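Local coordinates for acetyl-CoA hydrolase/transferase family protein (Porphyromonas gingivalis, PDB 2NVV), which probably hydrolyses acetyl-CoA or transfers coenzyme A between acetate and another carboxylic acid, at residues Glu10-Val15 with Pro36-Lys41; Ala123-Ala128 with Gly143-Ile148. All blocks are in the same frame, centred on the assembly; numbering follows the deposited sequence.

From the N terminus, helix 8-12 leads through strand 20-23 to helix 35-47, and contact 1 closes that first excursion by setting the end of helix 8-12 and the turn after it against helix 35-47. The chain then builds further strands of the same parallel sheet before reaching strand 122-127, where contact 2 begins. That contact closes a second, shorter loop, from the strand to helix 145-151. The two contacts follow in series, neither nested nor crossed, with centres about 17 Å apart. Strand 122-127 faces both ways: Ala123 and Ile125 point to helix 145-151, while Ile124 points away from it, toward contact 1, its CD1 4.4 Å from Val15 CG2, though the two contacts do not touch.

Contact 1: Glu10-Val15 with Pro36-Lys41; sequences EAAEFV and PAAIAK
Ala12 and Ile39 bring the two backbones closest, with 5.0 Å between their CA atoms, at the place where the chain from helix 8-12 turns beside helix 35-47. A type I beta turn runs from Ala12 to Val15, and the Val15 N to Ala12 O hydrogen bond of 3.2 Å holds it, setting both of these side chains against the second helix.

Ile39 does most of the work. With CG1 anti to its own carbonyl carbon (chi1 -54°) and the chain bent again at chi2 (-65°), CD1 swings out from the helix and ends between Ala12 and Val15. There it lies 3.4 Å from Ala12 CB and 3.5 Å from Val15 CG2. The Val15 side chain crosses that of Ile39 at about a right angle, and the two branched groups meet at two places: CG2 takes the tip of the isoleucine, and CG1 approaches Ile39 CG2 at 4.1 Å. One residue back on the same helix, Ala38 CB meets Ala12 CB at 3.7 Å. The two alanines thus meet methyl to methyl beside the Ile39 contact. No hydrogen bond joins the segments across this patch, which is wholly apolar in its side chains.

Polar links lie around the patch: Val15 O accepts a hydrogen bond from Arg42 NE, just beyond Lys41, and Phe14 O accepts one from Arg154 NE. Ala11 and Phe14 rest on strands 154-160 and 206-212, while Pro36 and Ala40 carry helix 35-47 onto helix 65-73. The contact thus joins neighbouring helices in the layer that packs against the parallel beta sheet of the N-terminal domain.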
loop_
_atom_site.group_PDB
_atom_site.type_symbol
_atom_site.label_atom_id
_atom_site.label_comp_id
_atom_site.label_asym_id
_atom_site.label_seq_id
_atom_site.Cartn_x
_atom_site.Cartn_y
_atom_site.Cartn_z
ATOM N N GLU A 10 40.130 -1.090 -16.997
ATOM C CA GLU A 10 39.935 -2.319 -17.754
ATOM C C GLU A 10 38.522 -2.834 -17.499
ATOM O O GLU A 10 37.847 -3.325 -18.409
ATOM C CB GLU A 10 40.939 -3.382 -17.311
ATOM C CG GLU A 10 42.393 -2.961 -17.403
ATOM C CD GLU A 10 43.348 -4.053 -16.956
ATOM O OE1 GLU A 10 43.476 -5.056 -17.684
ATOM O OE2 GLU A 10 43.960 -3.910 -15.874
ATOM N N ALA A 11 38.085 -2.721 -16.247
ATOM C CA ALA A 11 36.768 -3.170 -15.831
ATOM C C ALA A 11 35.685 -2.392 -16.544
ATOM O O ALA A 11 34.687 -2.964 -16.960
ATOM C CB ALA A 11 36.621 -3.014 -14.331
ATOM N N ALA A 12 35.889 -1.086 -16.689
ATOM C CA ALA A 12 34.914 -0.226 -17.354
ATOM C C ALA A 12 34.686 -0.619 -18.817
ATOM O O ALA A 12 33.674 -0.264 -19.408
ATOM C CB ALA A 12 35.359 1.226 -17.271
ATOM N N GLU A 13 35.628 -1.351 -19.396
ATOM C CA GLU A 13 35.520 -1.773 -20.786
ATOM C C GLU A 13 34.453 -2.843 -20.965
ATOM O O GLU A 13 33.990 -3.077 -22.080
ATOM C CB GLU A 13 36.871 -2.289 -21.294
ATOM C CG GLU A 13 37.976 -1.226 -21.332
ATOM C CD GLU A 13 39.280 -1.758 -21.910
ATOM O OE1 GLU A 13 39.243 -2.297 -23.039
ATOM O OE2 GLU A 13 40.341 -1.644 -21.251
ATOM N N PHE A 14 34.059 -3.483 -19.863
ATOM C CA PHE A 14 33.038 -4.523 -19.905
ATOM C C PHE A 14 31.626 -3.941 -19.890
ATOM O O PHE A 14 30.640 -4.684 -19.953
ATOM C CB PHE A 14 33.197 -5.488 -18.735
ATOM C CG PHE A 14 34.438 -6.331 -18.805
ATOM C CD1 PHE A 14 35.649 -5.866 -18.292
ATOM C CD2 PHE A 14 34.403 -7.592 -19.392
ATOM C CE1 PHE A 14 36.802 -6.645 -18.366
ATOM C CE2 PHE A 14 35.550 -8.376 -19.468
ATOM C CZ PHE A 14 36.750 -7.901 -18.954
ATOM N N VAL A 15 31.532 -2.617 -19.794
ATOM C CA VAL A 15 30.242 -1.935 -19.793
ATOM C C VAL A 15 30.123 -1.205 -21.122
ATOM O O VAL A 15 31.011 -0.435 -21.501
ATOM C CB VAL A 15 30.133 -0.913 -18.634
ATOM C CG1 VAL A 15 28.815 -0.166 -18.721
ATOM C CG2 VAL A 15 30.250 -1.629 -17.292
ATOM N N PRO A 36 32.464 2.894 -11.412
ATOM C CA PRO A 36 31.490 3.779 -12.067
ATOM C C PRO A 36 32.086 5.086 -12.613
ATOM O O PRO A 36 31.616 5.617 -13.622
ATOM C CB PRO A 36 30.427 4.000 -10.985
ATOM C CG PRO A 36 31.115 3.625 -9.709
ATOM C CD PRO A 36 31.977 2.471 -10.088
ATOM N N ALA A 37 33.126 5.593 -11.959
ATOM C CA ALA A 37 33.779 6.813 -12.410
ATOM C C ALA A 37 34.547 6.533 -13.704
ATOM O O ALA A 37 34.635 7.392 -14.586
ATOM C CB ALA A 37 34.729 7.323 -11.333
ATOM N N ALA A 38 35.107 5.330 -13.807
ATOM C CA ALA A 38 35.856 4.922 -14.992
ATOM C C ALA A 38 34.896 4.716 -16.168
ATOM O O ALA A 38 35.290 4.849 -17.328
ATOM C CB ALA A 38 36.615 3.652 -14.710
ATOM N N ILE A 39 33.645 4.381 -15.863
ATOM C CA ILE A 39 32.622 4.190 -16.888
ATOM C C ILE A 39 32.285 5.572 -17.417
ATOM O O ILE A 39 32.110 5.769 -18.618
ATOM C CB ILE A 39 31.305 3.627 -16.315
ATOM C CG1 ILE A 39 31.548 2.345 -15.516
ATOM C CG2 ILE A 39 30.323 3.414 -17.440
ATOM C CD1 ILE A 39 32.050 1.205 -16.324
ATOM N N ALA A 40 32.182 6.523 -16.492
ATOM C CA ALA A 40 31.867 7.902 -16.824
ATOM C C ALA A 40 32.887 8.487 -17.789
ATOM O O ALA A 40 32.508 9.119 -18.771
ATOM C CB ALA A 40 31.805 8.733 -15.560
ATOM N N LYS A 41 34.176 8.288 -17.507
ATOM C CA LYS A 41 35.238 8.798 -18.383
ATOM C C LYS A 41 34.964 8.237 -19.773
ATOM O O LYS A 41 34.863 8.965 -20.766
ATOM C CB LYS A 41 36.608 8.291 -17.934
ATOM C CG LYS A 41 36.916 8.434 -16.457
ATOM C CD LYS A 41 37.398 9.823 -16.095
ATOM C CE LYS A 41 37.875 9.846 -14.643
ATOM N NZ LYS A 41 38.306 11.206 -14.217
#

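Contact 2: Ala123-Ala128 with Gly143-Ile148; sequences AIIEVA and GILPTI
Ile125 holds CG1 between its backbone N and carbonyl carbon (chi1 62°), which turns CG2 toward the helix, and Leu145 answers with CG anti to its backbone N (chi1 173°), reaching out to the strand. Their side chains cross at about a right angle, with the branch CD1 of Leu145 landing on Ile125 CG2 at 3.7 Å. Ile148, one turn further along the helix, also has CG1 between its backbone N and carbonyl carbon (chi1 54°), and its CD1 reaches that same CG2 at 4.3 Å. One methyl of the strand therefore sits against two residues of the helix. Ala123, two places before Ile125 and on the same face of the strand, meets Ile148 twice: its CB is 4.2 Å from Ile148 CB and 3.7 Å from Ile148 O.

Helix 145-151 starts after Ile144, its N-cap residue, and leads into strand 154-160, the parallel neighbour of strand 122-127. This makes a beta-alpha-beta crossover, with intervening short strands before the helix. Ile136 of strand 135-137 also touches Ile125. All four contacting residues are buried and no hydrogen bond spans the segments, which implies that hydrophobic burial seats the helix on the sheet here.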
loop_
_atom_site.group_PDB
_atom_site.type_symbol
_atom_site.label_atom_id
_atom_site.label_comp_id
_atom_site.label_asym_id
_atom_site.label_seq_id
_atom_site.Cartn_x
_atom_site.Cartn_y
_atom_site.Cartn_z
ATOM N N ALA A 123 26.817 -6.540 -13.291
ATOM C CA ALA A 123 26.606 -6.167 -11.906
ATOM C C ALA A 123 27.944 -5.695 -11.357
ATOM O O ALA A 123 28.943 -6.417 -11.447
ATOM C CB ALA A 123 26.109 -7.366 -11.114
ATOM N N ILE A 124 27.978 -4.472 -10.828
ATOM C CA ILE A 124 29.200 -3.948 -10.225
ATOM C C ILE A 124 28.944 -4.049 -8.724
ATOM O O ILE A 124 27.962 -3.500 -8.235
ATOM C CB ILE A 124 29.448 -2.465 -10.558
ATOM C CG1 ILE A 124 29.098 -2.158 -12.019
ATOM C CG2 ILE A 124 30.899 -2.123 -10.270
ATOM C CD1 ILE A 124 29.997 -2.771 -13.033
ATOM N N ILE A 125 29.806 -4.749 -7.993
ATOM C CA ILE A 125 29.600 -4.890 -6.559
ATOM C C ILE A 125 30.838 -4.607 -5.712
ATOM O O ILE A 125 31.963 -4.819 -6.153
ATOM C CB ILE A 125 29.090 -6.309 -6.216
ATOM C CG1 ILE A 125 30.134 -7.353 -6.611
ATOM C CG2 ILE A 125 27.796 -6.587 -6.952
ATOM C CD1 ILE A 125 29.766 -8.783 -6.237
ATOM N N GLU A 126 30.629 -4.092 -4.504
ATOM C CA GLU A 126 31.743 -3.852 -3.590
ATOM C C GLU A 126 31.759 -5.039 -2.625
ATOM O O GLU A 126 30.726 -5.433 -2.093
ATOM C CB GLU A 126 31.579 -2.556 -2.807
ATOM C CG GLU A 126 32.757 -2.325 -1.887
ATOM C CD GLU A 126 32.640 -1.075 -1.066
ATOM O OE1 GLU A 126 33.403 -0.127 -1.343
ATOM O OE2 GLU A 126 31.787 -1.047 -0.146
ATOM N N VAL A 127 32.934 -5.598 -2.382
ATOM C CA VAL A 127 33.036 -6.777 -1.546
ATOM C C VAL A 127 34.086 -6.706 -0.437
ATOM O O VAL A 127 35.045 -5.920 -0.505
ATOM C CB VAL A 127 33.306 -8.000 -2.461
ATOM C CG1 VAL A 127 33.558 -9.226 -1.661
ATOM C CG2 VAL A 127 32.106 -8.227 -3.374
ATOM N N ALA A 128 33.879 -7.517 0.598
ATOM C CA ALA A 128 34.816 -7.599 1.719
ATOM C C ALA A 128 35.671 -8.838 1.466
ATOM O O ALA A 128 36.750 -8.997 2.038
ATOM C CB ALA A 128 34.061 -7.735 3.050
ATOM N N GLY A 143 20.942 -4.152 -0.349
ATOM C CA GLY A 143 20.101 -3.754 -1.463
ATOM C C GLY A 143 19.517 -4.907 -2.254
ATOM O O GLY A 143 18.776 -5.731 -1.715
ATOM N N ILE A 144 19.845 -4.952 -3.545
ATOM C CA ILE A 144 19.364 -6.006 -4.431
ATOM C C ILE A 144 20.518 -6.883 -4.906
ATOM O O ILE A 144 20.441 -7.502 -5.956
ATOM C CB ILE A 144 18.646 -5.417 -5.673
ATOM C CG1 ILE A 144 19.639 -4.630 -6.535
ATOM C CG2 ILE A 144 17.508 -4.521 -5.223
ATOM C CD1 ILE A 144 19.028 -3.994 -7.766
ATOM N N LEU A 145 21.577 -6.933 -4.111
ATOM C CA LEU A 145 22.763 -7.712 -4.420
ATOM C C LEU A 145 22.516 -9.114 -4.956
ATOM O O LEU A 145 22.882 -9.422 -6.088
ATOM C CB LEU A 145 23.655 -7.806 -3.179
ATOM C CG LEU A 145 24.886 -8.724 -3.264
ATOM C CD1 LEU A 145 26.018 -8.025 -3.991
ATOM C CD2 LEU A 145 25.338 -9.096 -1.869
ATOM N N PRO A 146 21.895 -9.993 -4.149
ATOM C CA PRO A 146 21.659 -11.351 -4.649
ATOM C C PRO A 146 20.938 -11.458 -5.986
ATOM O O PRO A 146 21.227 -12.354 -6.779
ATOM C CB PRO A 146 20.900 -12.023 -3.499
ATOM C CG PRO A 146 20.279 -10.882 -2.748
ATOM C CD PRO A 146 21.349 -9.832 -2.789
ATOM N N THR A 147 20.021 -10.538 -6.253
ATOM C CA THR A 147 19.285 -10.584 -7.499
ATOM C C THR A 147 20.119 -10.125 -8.693
ATOM O O THR A 147 20.063 -10.751 -9.751
ATOM C CB THR A 147 18.002 -9.744 -7.407
ATOM O OG1 THR A 147 17.234 -10.188 -6.280
ATOM C CG2 THR A 147 17.166 -9.887 -8.682
ATOM N N ILE A 148 20.892 -9.051 -8.537
ATOM C CA ILE A 148 21.703 -8.576 -9.653
ATOM C C ILE A 148 22.835 -9.553 -9.985
ATOM O O ILE A 148 23.236 -9.678 -11.139
ATOM C CB ILE A 148 22.295 -7.140 -9.396
ATOM C CG1 ILE A 148 23.070 -7.092 -8.088
ATOM C CG2 ILE A 148 21.179 -6.117 -9.369
ATOM C CD1 ILE A 148 23.648 -5.731 -7.790
#